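Local coordinates for protein delta (Bacillus subtilis, PDB 3ZH9) that probably opens the ring-shaped beta subunit dimer so that the loading complex can place it on primed DNA for replication, at residues T155-L158 and A159-E162; Q187-Q190 and K191-F195; R297-S300 and E301-R305; R305-I308 and E309-A312. All coordinates share one frame; numbering follows the deposited sequence.

Contact 1: T155-L158 and A159-E162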
ATOM      1  N   THR A 155       4.151  -8.780   9.332  1.00 32.28           N
ATOM      2  CA  THR A 155       5.438  -8.303   9.857  1.00 28.23           C
ATOM      3  C   THR A 155       6.253  -9.440  10.481  1.00 33.43           C
ATOM      4  O   THR A 155       7.450  -9.570  10.245  1.00 31.20           O
ATOM      5  CB  THR A 155       5.216  -7.208  10.915  1.00 26.98           C
ATOM      6  OG1 THR A 155       4.393  -6.174  10.362  1.00 31.26           O
ATOM      7  CG2 THR A 155       6.542  -6.590  11.378  1.00 27.32           C
ATOM      8  N   VAL A 156       5.588 -10.272  11.274  1.00 33.06           N
ATOM      9  CA  VAL A 156       6.248 -11.409  11.887  1.00 34.63           C
ATOM     10  C   VAL A 156       6.799 -12.371  10.839  1.00 38.75           C
ATOM     11  O   VAL A 156       7.942 -12.838  10.941  1.00 40.80           O
ATOM     12  CB  VAL A 156       5.297 -12.135  12.860  1.00 34.80           C
ATOM     13  CG1 VAL A 156       5.849 -13.526  13.243  1.00 40.39           C
ATOM     14  CG2 VAL A 156       5.069 -11.274  14.104  1.00 28.37           C
ATOM     15  N   ASN A 157       5.993 -12.655   9.823  1.00 35.62           N
ATOM     16  CA  ASN A 157       6.412 -13.572   8.778  1.00 41.97           C
ATOM     17  C   ASN A 157       7.483 -12.947   7.913  1.00 40.43           C
ATOM     18  O   ASN A 157       8.326 -13.642   7.378  1.00 35.07           O
ATOM     19  CB  ASN A 157       5.228 -13.995   7.913  1.00 49.70           C
ATOM     20  CG  ASN A 157       4.317 -14.966   8.623  1.00 58.09           C
ATOM     21  OD1 ASN A 157       4.781 -15.848   9.349  1.00 57.37           O
ATOM     22  ND2 ASN A 157       3.008 -14.806   8.425  1.00 58.20           N
ATOM     23  N   LEU A 158       7.437 -11.630   7.768  1.00 39.97           N
ATOM     24  CA  LEU A 158       8.417 -10.947   6.944  1.00 40.46           C
ATOM     25  C   LEU A 158       9.830 -11.139   7.515  1.00 37.78           C
ATOM     26  O   LEU A 158      10.761 -11.438   6.774  1.00 35.23           O
ATOM     27  CB  LEU A 158       8.076  -9.462   6.814  1.00 37.77           C
ATOM     28  CG  LEU A 158       9.031  -8.699   5.905  1.00 37.80           C
ATOM     29  CD1 LEU A 158       9.085  -9.376   4.560  1.00 39.37           C
ATOM     30  CD2 LEU A 158       8.623  -7.227   5.763  1.00 34.33           C
ATOM     31  N   ALA A 159       9.978 -10.968   8.827  1.00 36.27           N
ATOM     32  CA  ALA A 159      11.259 -11.199   9.495  1.00 33.32           C
ATOM     33  C   ALA A 159      11.836 -12.581   9.170  1.00 37.24           C
ATOM     34  O   ALA A 159      13.036 -12.728   8.929  1.00 42.93           O
ATOM     35  CB  ALA A 159      11.120 -11.003  11.033  1.00 28.31           C
ATOM     36  N   LYS A 160      10.984 -13.599   9.153  1.00 44.56           N
ATOM     37  CA  LYS A 160      11.433 -14.950   8.828  1.00 43.81           C
ATOM     38  C   LYS A 160      12.068 -15.066   7.439  1.00 42.27           C
ATOM     39  O   LYS A 160      12.964 -15.883   7.232  1.00 40.42           O
ATOM     40  CB  LYS A 160      10.286 -15.951   8.960  1.00 52.65           C
ATOM     41  CG  LYS A 160       9.809 -16.201  10.386  1.00 55.15           C
ATOM     42  CD  LYS A 160       8.650 -17.191  10.359  1.00 67.60           C
ATOM     43  CE  LYS A 160       8.040 -17.402  11.725  1.00 76.04           C
ATOM     44  NZ  LYS A 160       6.808 -18.222  11.616  1.00 81.40           N
ATOM     45  N   THR A 161      11.612 -14.264   6.481  1.00 39.57           N
ATOM     46  CA  THR A 161      12.188 -14.334   5.144  1.00 36.95           C
ATOM     47  C   THR A 161      13.638 -13.846   5.113  1.00 48.71           C
ATOM     48  O   THR A 161      14.351 -14.072   4.135  1.00 42.86           O
ATOM     49  CB  THR A 161      11.373 -13.543   4.112  1.00 43.31           C
ATOM     50  OG1 THR A 161      11.656 -12.142   4.241  1.00 39.89           O
ATOM     51  CG2 THR A 161       9.880 -13.801   4.293  1.00 44.90           C
ATOM     52  N   GLU A 162      14.063 -13.165   6.179  1.00 49.08           N
ATOM     53  CA  GLU A 162      15.441 -12.698   6.296  1.00 44.85           C
ATOM     54  C   GLU A 162      16.214 -13.517   7.333  1.00 49.65           C
ATOM     55  O   GLU A 162      17.297 -13.112   7.766  1.00 51.47           O
ATOM     56  CB  GLU A 162      15.471 -11.203   6.643  1.00 53.63           C
ATOM     57  CG  GLU A 162      14.962 -10.317   5.509  1.00 59.27           C
ATOM     58  CD  GLU A 162      15.730 -10.548   4.205  1.00 69.69           C
ATOM     59  OE1 GLU A 162      16.943 -10.850   4.267  1.00 62.62           O
ATOM     60  OE2 GLU A 162      15.118 -10.433   3.118  1.00 74.00           O
TER
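The backbone oxygen of L158 is gripped by two donors from T161. The hydroxyl OG1 of T161 reaches L158 O at 2.8 Å, in the carbonyl plane. T161 N reaches L158 O at 3.0 Å from above that plane, with a bent N-H angle of 134°. T161 N also makes a weak bond to N157 O. At chi1 78°, OG1 stands between the backbone N and the carbonyl carbon of T161, where it can fold back on the preceding turn. This places T161 CG2 3.5 Å from N157 O. T161 OG1 also lies 3.8 Å from L158 CD1, and these two side chains cross obliquely. An alanine in place of T161 lacks OG1 and CG2; L158 O would probably be left with just the backbone N-H of this residue, and the contact of the side chain with F3 would shrink. Two residues earlier, A159 N makes a straight bond to T155 O at 3.2 Å, with an N-H angle of 166°. F3 of helix 2-10 touches N157, L158 and T161, and L158 also touches W6. The step from a four-residue to a three-residue bond spacing is typical of a tightening last helical turn, here in a small helical bundle that includes helices 168-177 and 182-195.

Contact 2: Q187-Q190 and K191-F195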
ATOM      1  N   GLN A 187      10.597  -1.908   4.561  1.00 31.79           N
ATOM      2  CA  GLN A 187      11.803  -1.129   4.716  1.00 29.74           C
ATOM      3  C   GLN A 187      12.415  -1.221   6.130  1.00 32.53           C
ATOM      4  O   GLN A 187      13.615  -1.460   6.279  1.00 31.77           O
ATOM      5  CB  GLN A 187      11.518   0.317   4.327  1.00 32.84           C
ATOM      6  CG  GLN A 187      12.662   1.271   4.622  1.00 56.92           C
ATOM      7  CD  GLN A 187      12.360   2.694   4.181  1.00 73.59           C
ATOM      8  OE1 GLN A 187      11.401   2.940   3.441  1.00 76.95           O
ATOM      9  NE2 GLN A 187      13.177   3.637   4.635  1.00 79.39           N
ATOM     10  N   GLU A 188      11.603  -1.033   7.162  1.00 26.90           N
ATOM     11  CA  GLU A 188      12.121  -1.016   8.527  1.00 27.55           C
ATOM     12  C   GLU A 188      12.557  -2.412   8.978  1.00 30.30           C
ATOM     13  O   GLU A 188      13.540  -2.552   9.703  1.00 32.46           O
ATOM     14  CB  GLU A 188      11.092  -0.430   9.510  1.00 21.79           C
ATOM     15  CG  GLU A 188      10.684   1.006   9.217  1.00 30.50           C
ATOM     16  CD  GLU A 188      11.868   1.997   9.192  1.00 38.31           C
ATOM     17  OE1 GLU A 188      12.923   1.720   9.795  1.00 40.77           O
ATOM     18  OE2 GLU A 188      11.734   3.065   8.564  1.00 46.70           O
ATOM     19  N   ILE A 189      11.818  -3.441   8.570  1.00 30.94           N
ATOM     20  CA  ILE A 189      12.240  -4.814   8.859  1.00 29.38           C
ATOM     21  C   ILE A 189      13.621  -5.119   8.236  1.00 30.04           C
ATOM     22  O   ILE A 189      14.485  -5.688   8.890  1.00 32.49           O
ATOM     23  CB  ILE A 189      11.182  -5.858   8.421  1.00 35.33           C
ATOM     24  CG1 ILE A 189       9.991  -5.865   9.396  1.00 32.42           C
ATOM     25  CG2 ILE A 189      11.812  -7.245   8.307  1.00 35.46           C
ATOM     26  CD1 ILE A 189      10.323  -6.335  10.820  1.00 27.83           C
ATOM     27  N   GLN A 190      13.848  -4.708   6.994  1.00 30.10           N
ATOM     28  CA  GLN A 190      15.171  -4.908   6.372  1.00 28.83           C
ATOM     29  C   GLN A 190      16.278  -4.174   7.127  1.00 35.25           C
ATOM     30  O   GLN A 190      17.404  -4.677   7.281  1.00 35.38           O
ATOM     31  CB  GLN A 190      15.176  -4.448   4.910  1.00 27.19           C
ATOM     32  CG  GLN A 190      14.219  -5.228   3.977  1.00 40.08           C
ATOM     33  CD  GLN A 190      14.505  -6.730   3.905  1.00 51.08           C
ATOM     34  OE1 GLN A 190      15.575  -7.209   4.299  1.00 55.47           O
ATOM     35  NE2 GLN A 190      13.543  -7.478   3.386  1.00 62.30           N
ATOM     36  N   LYS A 191      15.971  -2.962   7.566  1.00 31.28           N
ATOM     37  CA  LYS A 191      16.933  -2.188   8.341  1.00 32.41           C
ATOM     38  C   LYS A 191      17.191  -2.869   9.666  1.00 33.94           C
ATOM     39  O   LYS A 191      18.333  -2.930  10.123  1.00 33.11           O
ATOM     40  CB  LYS A 191      16.420  -0.771   8.585  1.00 30.23           C
ATOM     41  CG  LYS A 191      16.611   0.170   7.401  1.00 34.09           C
ATOM     42  CD  LYS A 191      15.733   1.423   7.552  1.00 38.16           C
ATOM     43  CE  LYS A 191      16.114   2.193   8.803  1.00 41.86           C
ATOM     44  NZ  LYS A 191      15.134   3.282   9.110  1.00 51.14           N
ATOM     45  N   LEU A 192      16.131  -3.391  10.279  1.00 24.96           N
ATOM     46  CA  LEU A 192      16.265  -4.031  11.590  1.00 26.03           C
ATOM     47  C   LEU A 192      17.057  -5.325  11.486  1.00 28.91           C
ATOM     48  O   LEU A 192      17.875  -5.604  12.347  1.00 28.77           O
ATOM     49  CB  LEU A 192      14.903  -4.265  12.257  1.00 25.86           C
ATOM     50  CG  LEU A 192      14.200  -3.005  12.817  1.00 26.73           C
ATOM     51  CD1 LEU A 192      12.665  -3.159  12.927  1.00 27.22           C
ATOM     52  CD2 LEU A 192      14.811  -2.625  14.185  1.00 28.25           C
ATOM     53  N   CYS A 193      16.810  -6.113  10.440  1.00 27.99           N
ATOM     54  CA  CYS A 193      17.522  -7.374  10.269  1.00 29.92           C
ATOM     55  C   CYS A 193      19.017  -7.141  10.141  1.00 31.12           C
ATOM     56  O   CYS A 193      19.794  -7.881  10.710  1.00 36.88           O
ATOM     57  CB  CYS A 193      16.989  -8.162   9.066  1.00 36.69           C
ATOM     58  SG  CYS A 193      15.314  -8.792   9.313  1.00 41.30           S
ATOM     59  N   THR A 194      19.404  -6.095   9.408  1.00 36.56           N
ATOM     60  CA  THR A 194      20.808  -5.701   9.276  1.00 33.25           C
ATOM     61  C   THR A 194      21.352  -5.213  10.608  1.00 34.23           C
ATOM     62  O   THR A 194      22.412  -5.648  11.059  1.00 35.19           O
ATOM     63  CB  THR A 194      20.985  -4.586   8.226  1.00 37.28           C
ATOM     64  OG1 THR A 194      20.557  -5.066   6.948  1.00 44.52           O
ATOM     65  CG2 THR A 194      22.459  -4.139   8.131  1.00 32.72           C
ATOM     66  N   PHE A 195      20.597  -4.330  11.250  1.00 31.09           N
ATOM     67  CA  PHE A 195      20.992  -3.705  12.520  1.00 24.81           C
ATOM     68  C   PHE A 195      21.394  -4.701  13.603  1.00 34.08           C
ATOM     69  O   PHE A 195      22.392  -4.499  14.282  1.00 35.44           O
ATOM     70  CB  PHE A 195      19.864  -2.812  13.053  1.00 24.19           C
ATOM     71  CG  PHE A 195      20.224  -2.081  14.327  1.00 30.89           C
ATOM     72  CD1 PHE A 195      21.154  -1.061  14.312  1.00 25.83           C
ATOM     73  CD2 PHE A 195      19.638  -2.416  15.535  1.00 33.81           C
ATOM     74  CE1 PHE A 195      21.488  -0.391  15.470  1.00 29.20           C
ATOM     75  CE2 PHE A 195      19.978  -1.743  16.701  1.00 30.66           C
ATOM     76  CZ  PHE A 195      20.897  -0.740  16.664  1.00 33.21           C
TER
HETATM   77  O   HOH W   1      15.174   4.760   6.919  1.00 59.86           O
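E188 and K191 form a salt bridge one turn apart on helix 182-195, an i to i+3 pair of the alpha-helical kind. Their side chains run alongside each other. K191 NZ donates to E188 OE1 at 2.8 Å, on the syn lone pair of that oxygen. The glutamate bends at chi2, -58°, and the lysine at chi3, 61°. These bends bring the two charged ends together over the helix surface. A water joins K191 to Q187. It accepts from K191 NZ at 2.6 Å and makes a weaker bond with Q187 NE2. The ammonium therefore has both a charged and a neutral partner.

The backbone bonds are regular: K191 N to Q187 O, L192 N to E188 O and C193 N to I189 O, the last at 2.8 Å.

Apolar contacts lie on another face. I189 CG2 is 4.0 Å from C193 SG. I189 CD1 approaches L192 CD1 more loosely. Both I189 and L192 rest on I202 of the short strand 201-202, and I189 also touches L174. This side is buried, whereas Q187, K191 and T194 are exposed.

The last kind is a threonine hydroxyl turned back on its own helix. T194 OG1 and T194 N both donate to Q190 O, each at 3.2 Å, and they reach it from opposite faces of its carbonyl plane.

Contact 3: R297-S300 and E301-R305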
ATOM      1  N   ARG A 297     -15.671   9.551  15.555  1.00 33.09           N
ATOM      2  CA  ARG A 297     -16.614   9.450  16.676  1.00 33.82           C
ATOM      3  C   ARG A 297     -16.433  10.571  17.693  1.00 36.00           C
ATOM      4  O   ARG A 297     -17.352  10.899  18.433  1.00 41.83           O
ATOM      5  CB  ARG A 297     -16.498   8.083  17.374  1.00 34.82           C
ATOM      6  CG  ARG A 297     -16.848   6.917  16.457  1.00 41.29           C
ATOM      7  CD  ARG A 297     -17.535   5.777  17.201  1.00 60.60           C
ATOM      8  NE  ARG A 297     -18.587   5.214  16.359  1.00 69.69           N
ATOM      9  CZ  ARG A 297     -19.867   5.094  16.703  1.00 64.71           C
ATOM     10  NH1 ARG A 297     -20.289   5.462  17.908  1.00 49.88           N
ATOM     11  NH2 ARG A 297     -20.731   4.582  15.837  1.00 70.88           N
ATOM     12  N   LEU A 298     -15.257  11.171  17.725  1.00 34.29           N
ATOM     13  CA  LEU A 298     -14.955  12.137  18.767  1.00 41.85           C
ATOM     14  C   LEU A 298     -15.240  13.574  18.351  1.00 39.56           C
ATOM     15  O   LEU A 298     -15.098  14.485  19.157  1.00 37.55           O
ATOM     16  CB  LEU A 298     -13.495  11.992  19.187  1.00 44.54           C
ATOM     17  CG  LEU A 298     -13.069  10.563  19.532  1.00 52.38           C
ATOM     18  CD1 LEU A 298     -11.609  10.546  19.949  1.00 54.00           C
ATOM     19  CD2 LEU A 298     -13.951   9.974  20.632  1.00 51.90           C
ATOM     20  N   PHE A 299     -15.629  13.773  17.091  1.00 38.95           N
ATOM     21  CA  PHE A 299     -15.975  15.103  16.568  1.00 36.31           C
ATOM     22  C   PHE A 299     -17.397  15.151  16.013  1.00 39.83           C
ATOM     23  O   PHE A 299     -17.907  14.155  15.481  1.00 37.25           O
ATOM     24  CB  PHE A 299     -15.050  15.503  15.416  1.00 31.69           C
ATOM     25  CG  PHE A 299     -13.617  15.677  15.807  1.00 31.76           C
ATOM     26  CD1 PHE A 299     -13.164  16.895  16.302  1.00 35.93           C
ATOM     27  CD2 PHE A 299     -12.720  14.632  15.674  1.00 30.36           C
ATOM     28  CE1 PHE A 299     -11.840  17.063  16.651  1.00 38.76           C
ATOM     29  CE2 PHE A 299     -11.396  14.789  16.019  1.00 33.84           C
ATOM     30  CZ  PHE A 299     -10.951  16.005  16.507  1.00 37.96           C
ATOM     31  N   SER A 300     -18.018  16.323  16.077  1.00 34.72           N
ATOM     32  CA  SER A 300     -19.290  16.500  15.411  1.00 33.85           C
ATOM     33  C   SER A 300     -19.026  16.914  13.975  1.00 32.61           C
ATOM     34  O   SER A 300     -17.942  17.372  13.635  1.00 32.19           O
ATOM     35  CB  SER A 300     -20.155  17.541  16.119  1.00 35.97           C
ATOM     36  OG  SER A 300     -19.557  18.814  16.031  1.00 35.54           O
ATOM     37  N   GLU A 301     -20.023  16.716  13.130  1.00 35.64           N
ATOM     38  CA  GLU A 301     -19.947  17.124  11.744  1.00 34.77           C
ATOM     39  C   GLU A 301     -19.627  18.618  11.682  1.00 35.11           C
ATOM     40  O   GLU A 301     -18.776  19.056  10.905  1.00 33.91           O
ATOM     41  CB  GLU A 301     -21.296  16.832  11.092  1.00 35.78           C
ATOM     42  CG  GLU A 301     -21.294  16.759   9.600  1.00 51.88           C
ATOM     43  CD  GLU A 301     -22.693  16.507   9.044  1.00 61.07           C
ATOM     44  OE1 GLU A 301     -23.659  17.102   9.575  1.00 58.95           O
ATOM     45  OE2 GLU A 301     -22.825  15.712   8.082  1.00 61.90           O
ATOM     46  N   GLU A 302     -20.308  19.401  12.516  1.00 29.09           N
ATOM     47  CA  GLU A 302     -20.127  20.851  12.507  1.00 31.43           C
ATOM     48  C   GLU A 302     -18.720  21.275  12.928  1.00 30.01           C
ATOM     49  O   GLU A 302     -18.157  22.201  12.354  1.00 33.42           O
ATOM     50  CB  GLU A 302     -21.178  21.572  13.374  1.00 33.20           C
ATOM     51  CG  GLU A 302     -20.866  23.064  13.490  1.00 52.48           C
ATOM     52  CD  GLU A 302     -21.856  23.857  14.336  1.00 75.84           C
ATOM     53  OE1 GLU A 302     -22.694  23.246  15.043  1.00 87.86           O
ATOM     54  OE2 GLU A 302     -21.786  25.105  14.289  1.00 74.45           O
ATOM     55  N   GLU A 303     -18.144  20.612  13.925  1.00 33.70           N
ATOM     56  CA  GLU A 303     -16.753  20.900  14.290  1.00 38.02           C
ATOM     57  C   GLU A 303     -15.810  20.653  13.110  1.00 32.85           C
ATOM     58  O   GLU A 303     -14.937  21.464  12.798  1.00 31.66           O
ATOM     59  CB  GLU A 303     -16.298  20.004  15.428  1.00 39.84           C
ATOM     60  CG  GLU A 303     -16.879  20.325  16.787  1.00 56.30           C
ATOM     61  CD  GLU A 303     -16.305  19.404  17.862  1.00 69.76           C
ATOM     62  OE1 GLU A 303     -16.812  18.264  18.016  1.00 53.24           O
ATOM     63  OE2 GLU A 303     -15.324  19.813  18.526  1.00 79.97           O
ATOM     64  N   LEU A 304     -15.987  19.504  12.470  1.00 28.85           N
ATOM     65  CA  LEU A 304     -15.099  19.094  11.393  1.00 26.62           C
ATOM     66  C   LEU A 304     -15.148  20.085  10.240  1.00 25.01           C
ATOM     67  O   LEU A 304     -14.128  20.429   9.678  1.00 33.15           O
ATOM     68  CB  LEU A 304     -15.469  17.675  10.933  1.00 23.44           C
ATOM     69  CG  LEU A 304     -15.118  16.581  11.952  1.00 29.11           C
ATOM     70  CD1 LEU A 304     -15.739  15.231  11.583  1.00 21.27           C
ATOM     71  CD2 LEU A 304     -13.572  16.458  12.127  1.00 25.09           C
ATOM     72  N   ARG A 305     -16.346  20.549   9.898  1.00 28.47           N
ATOM     73  CA  ARG A 305     -16.505  21.552   8.859  1.00 28.74           C
ATOM     74  C   ARG A 305     -15.799  22.859   9.209  1.00 26.82           C
ATOM     75  O   ARG A 305     -15.178  23.465   8.355  1.00 34.84           O
ATOM     76  CB  ARG A 305     -17.989  21.826   8.590  1.00 27.97           C
ATOM     77  CG  ARG A 305     -18.687  20.699   7.864  1.00 29.76           C
ATOM     78  CD  ARG A 305     -20.200  20.872   7.946  1.00 30.31           C
ATOM     79  NE  ARG A 305     -20.931  19.869   7.163  1.00 26.46           N
ATOM     80  CZ  ARG A 305     -22.248  19.690   7.240  1.00 30.87           C
ATOM     81  NH1 ARG A 305     -22.965  20.423   8.085  1.00 28.65           N
ATOM     82  NH2 ARG A 305     -22.849  18.776   6.491  1.00 26.89           N
TER
HETATM   83  O   HOH W   2     -14.460  17.567  19.907  1.00 56.45           O
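S300 and E303 bind each other in both directions at the start of helix 301-319. S300 OG accepts from E303 N at 3.1 Å, with an N-H angle of 161°. In return, S300 N donates to E303 OE1 at 3.0 Å, nearly straight at 165°. That carboxylate oxygen is met on its anti side and somewhat out of its plane. With chi1 at 66°, S300 OG turns in over its own backbone and faces the first helical turn. The extended E303 chain comes back alongside, with CG 3.2 Å from S300 OG. The first regular helix bond follows, L304 N to S300 O.

The tight side is apolar and buried. F299 CB sits 3.6 Å from L304 CG, and the two side chains cross at about a right angle. L304 CD2 approaches the F299 ring obliquely, 3.8 Å from its CG. Helix 248-269 covers this side. F259 meets the F299 ring edge-to-face, and L304 reaches I262 and L263. K266 binds F299 O.

The other side is looser and wetter. A water donates to both L298 O and E303 OE2, the latter at 2.8 Å, and so ties the loop to the glutamate. E302 points its end away from the loop. E301 and R305 form only a weak charge pair: E301 OE2 lies off the R305 guanidinium plane, with no N-H aimed at it.

The reciprocal S300-E303 bonds are a capping box. F299, just before the N-cap, packs on L304 four residues into the helix, which fits a hydrophobic staple. Together they are a classic start to an alpha-helix.

Contact 4: R305-I308 and E309-A312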
ATOM      1  N   ARG A 305     -16.346  20.549   9.898  1.00 28.47           N
ATOM      2  CA  ARG A 305     -16.505  21.552   8.859  1.00 28.74           C
ATOM      3  C   ARG A 305     -15.799  22.859   9.209  1.00 26.82           C
ATOM      4  O   ARG A 305     -15.178  23.465   8.355  1.00 34.84           O
ATOM      5  CB  ARG A 305     -17.989  21.826   8.590  1.00 27.97           C
ATOM      6  CG  ARG A 305     -18.687  20.699   7.864  1.00 29.76           C
ATOM      7  CD  ARG A 305     -20.200  20.872   7.946  1.00 30.31           C
ATOM      8  NE  ARG A 305     -20.931  19.869   7.163  1.00 26.46           N
ATOM      9  CZ  ARG A 305     -22.248  19.690   7.240  1.00 30.87           C
ATOM     10  NH1 ARG A 305     -22.965  20.423   8.085  1.00 28.65           N
ATOM     11  NH2 ARG A 305     -22.849  18.776   6.491  1.00 26.89           N
ATOM     12  N   LEU A 306     -15.920  23.298  10.459  1.00 26.53           N
ATOM     13  CA  LEU A 306     -15.227  24.493  10.940  1.00 29.52           C
ATOM     14  C   LEU A 306     -13.719  24.296  10.881  1.00 30.46           C
ATOM     15  O   LEU A 306     -12.988  25.156  10.386  1.00 37.36           O
ATOM     16  CB  LEU A 306     -15.629  24.791  12.389  1.00 36.90           C
ATOM     17  CG  LEU A 306     -17.129  25.046  12.570  1.00 57.44           C
ATOM     18  CD1 LEU A 306     -17.528  25.144  14.044  1.00 60.93           C
ATOM     19  CD2 LEU A 306     -17.564  26.301  11.801  1.00 64.64           C
ATOM     20  N   ILE A 307     -13.260  23.150  11.379  1.00 30.15           N
ATOM     21  CA  ILE A 307     -11.829  22.883  11.438  1.00 31.89           C
ATOM     22  C   ILE A 307     -11.259  22.890  10.025  1.00 34.30           C
ATOM     23  O   ILE A 307     -10.239  23.511   9.753  1.00 33.30           O
ATOM     24  CB  ILE A 307     -11.521  21.558  12.174  1.00 28.98           C
ATOM     25  CG1 ILE A 307     -11.737  21.750  13.685  1.00 26.30           C
ATOM     26  CG2 ILE A 307     -10.077  21.110  11.902  1.00 28.21           C
ATOM     27  CD1 ILE A 307     -11.860  20.433  14.487  1.00 24.81           C
ATOM     28  N   ILE A 308     -11.954  22.221   9.120  1.00 29.07           N
ATOM     29  CA  ILE A 308     -11.528  22.161   7.742  1.00 33.68           C
ATOM     30  C   ILE A 308     -11.413  23.567   7.115  1.00 33.98           C
ATOM     31  O   ILE A 308     -10.407  23.875   6.489  1.00 32.50           O
ATOM     32  CB  ILE A 308     -12.452  21.226   6.911  1.00 36.39           C
ATOM     33  CG1 ILE A 308     -12.143  19.769   7.259  1.00 34.71           C
ATOM     34  CG2 ILE A 308     -12.282  21.479   5.410  1.00 32.52           C
ATOM     35  CD1 ILE A 308     -13.255  18.807   6.935  1.00 29.31           C
ATOM     36  N   GLU A 309     -12.427  24.411   7.294  1.00 30.24           N
ATOM     37  CA  GLU A 309     -12.380  25.757   6.739  1.00 33.80           C
ATOM     38  C   GLU A 309     -11.264  26.593   7.388  1.00 39.17           C
ATOM     39  O   GLU A 309     -10.542  27.300   6.700  1.00 40.95           O
ATOM     40  CB  GLU A 309     -13.748  26.451   6.850  1.00 35.13           C
ATOM     41  CG  GLU A 309     -13.747  27.932   6.427  1.00 39.54           C
ATOM     42  CD  GLU A 309     -13.347  28.152   4.970  1.00 48.49           C
ATOM     43  OE1 GLU A 309     -13.236  27.166   4.215  1.00 49.27           O
ATOM     44  OE2 GLU A 309     -13.149  29.321   4.573  1.00 53.13           O
ATOM     45  N   GLN A 310     -11.114  26.499   8.708  1.00 35.38           N
ATOM     46  CA  GLN A 310      -9.986  27.135   9.382  1.00 43.30           C
ATOM     47  C   GLN A 310      -8.663  26.751   8.724  1.00 45.11           C
ATOM     48  O   GLN A 310      -7.779  27.593   8.535  1.00 40.87           O
ATOM     49  CB  GLN A 310      -9.945  26.743  10.863  1.00 45.69           C
ATOM     50  CG  GLN A 310     -10.999  27.419  11.717  1.00 42.76           C
ATOM     51  CD  GLN A 310     -11.025  26.879  13.142  1.00 50.70           C
ATOM     52  OE1 GLN A 310     -10.442  25.841  13.431  1.00 47.55           O
ATOM     53  NE2 GLN A 310     -11.705  27.587  14.034  1.00 55.54           N
ATOM     54  N   LEU A 311      -8.518  25.478   8.370  1.00 40.04           N
ATOM     55  CA  LEU A 311      -7.273  25.040   7.746  1.00 33.21           C
ATOM     56  C   LEU A 311      -7.089  25.560   6.324  1.00 35.29           C
ATOM     57  O   LEU A 311      -5.968  25.826   5.915  1.00 37.53           O
ATOM     58  CB  LEU A 311      -7.113  23.522   7.799  1.00 38.73           C
ATOM     59  CG  LEU A 311      -6.847  22.958   9.201  1.00 36.58           C
ATOM     60  CD1 LEU A 311      -7.184  21.458   9.267  1.00 30.45           C
ATOM     61  CD2 LEU A 311      -5.404  23.223   9.638  1.00 33.05           C
ATOM     62  N   ALA A 312      -8.179  25.710   5.571  1.00 40.14           N
ATOM     63  CA  ALA A 312      -8.079  26.263   4.217  1.00 44.33           C
ATOM     64  C   ALA A 312      -7.671  27.725   4.295  1.00 48.56           C
ATOM     65  O   ALA A 312      -6.859  28.200   3.500  1.00 49.32           O
ATOM     66  CB  ALA A 312      -9.407  26.124   3.460  1.00 37.04           C
TER
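R305 to A312 form two continuous turns of helix 301-319, with each carbonyl of R305-I308 bound to the N-H four residues on. This is plain alpha-helix within the C-terminal helical domain. The straightest bond is Q310 N to L306 O, 2.9 Å with an N-H angle of 174°. E309 N to R305 O is 3.1 Å. L311 N to I307 O and A312 N to I308 O are both 3.0 Å and more bent.

The side chains divide by face. I307 and L311 stand next to each other on the buried face. Both touch F259 of helix 248-269 and F332 of helix 325-338, so they fill the seam between the three helices. I308, nearby, packs on L263.

Q310 runs along the flank of the preceding turn and also touches F332. Its CG is anti to its own carbonyl carbon, chi1 -74°, which lays the chain over the L306 carbonyl, with CG 3.3 Å from L306 O. The amide oxygen OE1 of Q310 comes 3.8 Å from I307 CA. With an alanine in place of Q310, the flank beside L306 O would probably lose its cover and F332 part of its packing.

R305, E309 and A312 are on the exposed side. In the buried pair, I307 CG2 meets L311 CD1 at 3.9 Å.

How the contacts relate
The four contacts form two pairs, both local to helices. Contacts 1 and 2 have centres about 10 Å apart and touch, although they lie on different helices. E162 CB meets C193 SG at 3.6 Å, T155 CG2 meets I189 CD1 at 3.8 Å, and E162 OE2 makes a weak hydrogen bond with Q190 NE2. Contacts 3 and 4 follow each other on helix 301-319, share R305 and have centres about 11 Å apart. F299 CE1 packs on I307 CD1 at 4.0 Å, so the start of the helix and its next turns share one apolar face. The pairs are far apart: centres of contacts 1 and 4 are about 42 Å apart, on opposite sides of the chain's centre.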